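Long-range contact in Rna-directed RNA polymerase (Infectious pancreatic necrosis virus, PDB 2YI9), which catalyses the RNA-templated synthesis of viral RNA from ribonucleoside triphosphates and probably occurs both free and covalently linked to the genomic RNA: residues D388-L393 with I401-G406. Numbering follows the deposited sequence.
Sequences DNIYIL and IDLEKG. With MG (magnesium ion), chain F.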
loop_
_atom_site.group_PDB
_atom_site.type_symbol
_atom_site.label_atom_id
_atom_site.label_comp_id
_atom_site.label_asym_id
_atom_site.label_seq_id
_atom_site.Cartn_x
_atom_site.Cartn_y
_atom_site.Cartn_z
ATOM N N ASP A 388 2.918 7.058 4.478
ATOM C CA ASP A 388 2.294 8.186 5.177
ATOM C C ASP A 388 2.559 8.209 6.703
ATOM O O ASP A 388 1.862 8.924 7.423
ATOM C CB ASP A 388 0.781 8.235 4.874
ATOM C CG ASP A 388 0.049 6.974 5.280
ATOM O OD1 ASP A 388 0.665 5.886 5.218
ATOM O OD2 ASP A 388 -1.149 7.071 5.646
ATOM N N ASN A 389 3.548 7.433 7.195
ATOM C CA ASN A 389 3.911 7.409 8.624
ATOM C C ASN A 389 5.280 8.022 8.815
ATOM O O ASN A 389 6.227 7.702 8.079
ATOM C CB ASN A 389 3.940 5.968 9.190
ATOM C CG ASN A 389 2.671 5.207 8.937
ATOM O OD1 ASN A 389 1.708 5.341 9.660
ATOM N ND2 ASN A 389 2.622 4.427 7.874
ATOM N N ILE A 390 5.389 8.882 9.824
ATOM C CA ILE A 390 6.646 9.523 10.192
ATOM C C ILE A 390 6.857 9.237 11.677
ATOM O O ILE A 390 5.936 9.403 12.468
ATOM C CB ILE A 390 6.630 11.060 9.905
ATOM C CG1 ILE A 390 6.518 11.368 8.398
ATOM C CG2 ILE A 390 7.849 11.782 10.563
ATOM C CD1 ILE A 390 6.035 12.825 8.074
ATOM N N TYR A 391 8.061 8.818 12.045
ATOM C CA TYR A 391 8.425 8.599 13.442
ATOM C C TYR A 391 9.563 9.531 13.774
ATOM O O TYR A 391 10.553 9.584 13.047
ATOM C CB TYR A 391 8.812 7.132 13.714
ATOM C CG TYR A 391 7.691 6.176 13.379
ATOM C CD1 TYR A 391 6.661 5.938 14.282
ATOM C CD2 TYR A 391 7.623 5.561 12.130
ATOM C CE1 TYR A 391 5.618 5.063 13.974
ATOM C CE2 TYR A 391 6.562 4.720 11.795
ATOM C CZ TYR A 391 5.568 4.467 12.726
ATOM O OH TYR A 391 4.537 3.617 12.412
ATOM N N ILE A 392 9.401 10.305 14.834
ATOM C CA ILE A 392 10.436 11.220 15.284
ATOM C C ILE A 392 10.790 10.933 16.732
ATOM O O ILE A 392 9.909 10.845 17.592
ATOM C CB ILE A 392 10.044 12.719 15.072
ATOM C CG1 ILE A 392 10.032 13.088 13.561
ATOM C CG2 ILE A 392 10.982 13.675 15.892
ATOM C CD1 ILE A 392 9.390 14.463 13.228
ATOM N N LEU A 393 12.094 10.808 16.991
ATOM C CA LEU A 393 12.630 10.696 18.334
ATOM C C LEU A 393 13.352 12.022 18.583
ATOM O O LEU A 393 14.339 12.319 17.907
ATOM C CB LEU A 393 13.614 9.513 18.457
ATOM C CG LEU A 393 14.016 9.067 19.880
ATOM C CD1 LEU A 393 14.934 7.862 19.825
ATOM C CD2 LEU A 393 14.788 10.146 20.610
ATOM N N ILE A 401 3.657 10.137 13.837
ATOM C CA ILE A 401 2.941 11.128 13.044
ATOM C C ILE A 401 2.340 10.463 11.818
ATOM O O ILE A 401 2.977 9.600 11.210
ATOM C CB ILE A 401 3.907 12.298 12.679
ATOM C CG1 ILE A 401 4.390 13.047 13.949
ATOM C CG2 ILE A 401 3.311 13.295 11.632
ATOM C CD1 ILE A 401 5.831 13.444 13.894
ATOM N N ASP A 402 1.117 10.861 11.449
ATOM C CA ASP A 402 0.502 10.353 10.222
ATOM C C ASP A 402 0.116 11.503 9.366
ATOM O O ASP A 402 -0.365 12.514 9.871
ATOM C CB ASP A 402 -0.774 9.526 10.512
ATOM C CG ASP A 402 -0.535 8.208 11.210
ATOM O OD1 ASP A 402 0.429 7.507 10.847
ATOM O OD2 ASP A 402 -1.298 7.882 12.130
ATOM N N LEU A 403 0.238 11.338 8.056
ATOM C CA LEU A 403 -0.341 12.322 7.136
ATOM C C LEU A 403 -1.856 12.142 7.321
ATOM O O LEU A 403 -2.318 11.016 7.591
ATOM C CB LEU A 403 0.052 12.039 5.676
ATOM C CG LEU A 403 1.558 11.973 5.370
ATOM C CD1 LEU A 403 1.799 11.847 3.877
ATOM C CD2 LEU A 403 2.344 13.175 6.009
ATOM N N GLU A 404 -2.611 13.234 7.284
ATOM C CA GLU A 404 -4.062 13.140 7.475
ATOM C C GLU A 404 -4.662 12.720 6.145
ATOM O O GLU A 404 -4.526 13.458 5.163
ATOM C CB GLU A 404 -4.629 14.488 7.966
ATOM C CG GLU A 404 -6.138 14.507 8.130
ATOM C CD GLU A 404 -6.748 15.856 8.471
ATOM O OE1 GLU A 404 -6.089 16.894 8.243
ATOM O OE2 GLU A 404 -7.928 15.877 8.891
ATOM N N LYS A 405 -5.259 11.499 6.101
ATOM C CA LYS A 405 -5.842 10.871 4.895
ATOM C C LYS A 405 -4.836 11.051 3.749
ATOM O O LYS A 405 -5.135 11.745 2.765
ATOM C CB LYS A 405 -7.226 11.490 4.604
ATOM C CG LYS A 405 -8.199 11.080 5.690
ATOM C CD LYS A 405 -9.467 11.879 5.722
ATOM C CE LYS A 405 -10.306 11.408 6.885
ATOM N NZ LYS A 405 -9.938 12.086 8.152
ATOM N N GLY A 406 -3.600 10.552 3.992
ATOM C CA GLY A 406 -2.408 10.723 3.155
ATOM C C GLY A 406 -2.622 10.936 1.672
ATOM O O GLY A 406 -2.196 11.950 1.109
HETATM MG MG MG F . 1.093 5.735 11.648
HETATM O O HOH W 1 -2.892 8.909 6.226
HETATM O O HOH W 2 1.988 4.072 12.409
HETATM O O HOH W 3 2.780 7.020 12.259
HETATM O O HOH W 4 0.102 6.042 13.453
HETATM O O HOH W 5 -0.653 4.562 10.827
#
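Asn389 and Asp402 meet through a magnesium ion, held between their side chains where two antiparallel strands of a β-hairpin form a non-hydrogen-bonded pair. Paired directly across the strands on one face of the sheet, they both turn CG beside the backbone N and anti to the carbonyl carbon (chi1 -53° and -68°) and so point the same way. Asn389 OD1 and Asp402 OD1 both bind the metal and lie 2.8 Å apart, two acceptors brought together by the cation they share. The amide and carboxylate planes stand 78° apart. Four waters complete an octahedron; one is trans to each side-chain ligand. Three of the waters are also hydrogen-bonded to protein: one donates to Asp402 OD2, the carboxylate oxygen that does not bind the metal, one donates to Ile401 O, and one pairs with Tyr391 OH. The Asn389 amide is gripped at both ends, its nitrogen by Tyr386 O and its oxygen by the metal.

The opposite face is apolar. Ile390 and Ile401 face each other, CB to CB 4.1 Å, while Ile392 CD1 reaches Ile401 CD1 at 3.8 Å; helix 476-493 packs against Ile390, Ile392 and Leu403. Between the faces, Ile390 and Ile401 exchange two backbone bonds, and Leu403 N donates to Asp388 O at 3.0 Å.

At the hairpin's open end Leu403 CG packs against Asp388 CB (3.8 Å). Asp388 OD2 accepts from a water that also donates to Leu403 O and accepts from Gly406 N, a water-mediated link from the carboxylate to the backbone of 403-406.

The hairpin joins motif C, to which Asp388 and Asn389 belong, to the motif A aspartate Asp402, in the permuted palm order of birnavirus polymerases. With one neutral amide and one carboxylate as direct protein ligands, and four exchangeable waters, the magnesium could probably accept substrate oxygens without losing its protein grip.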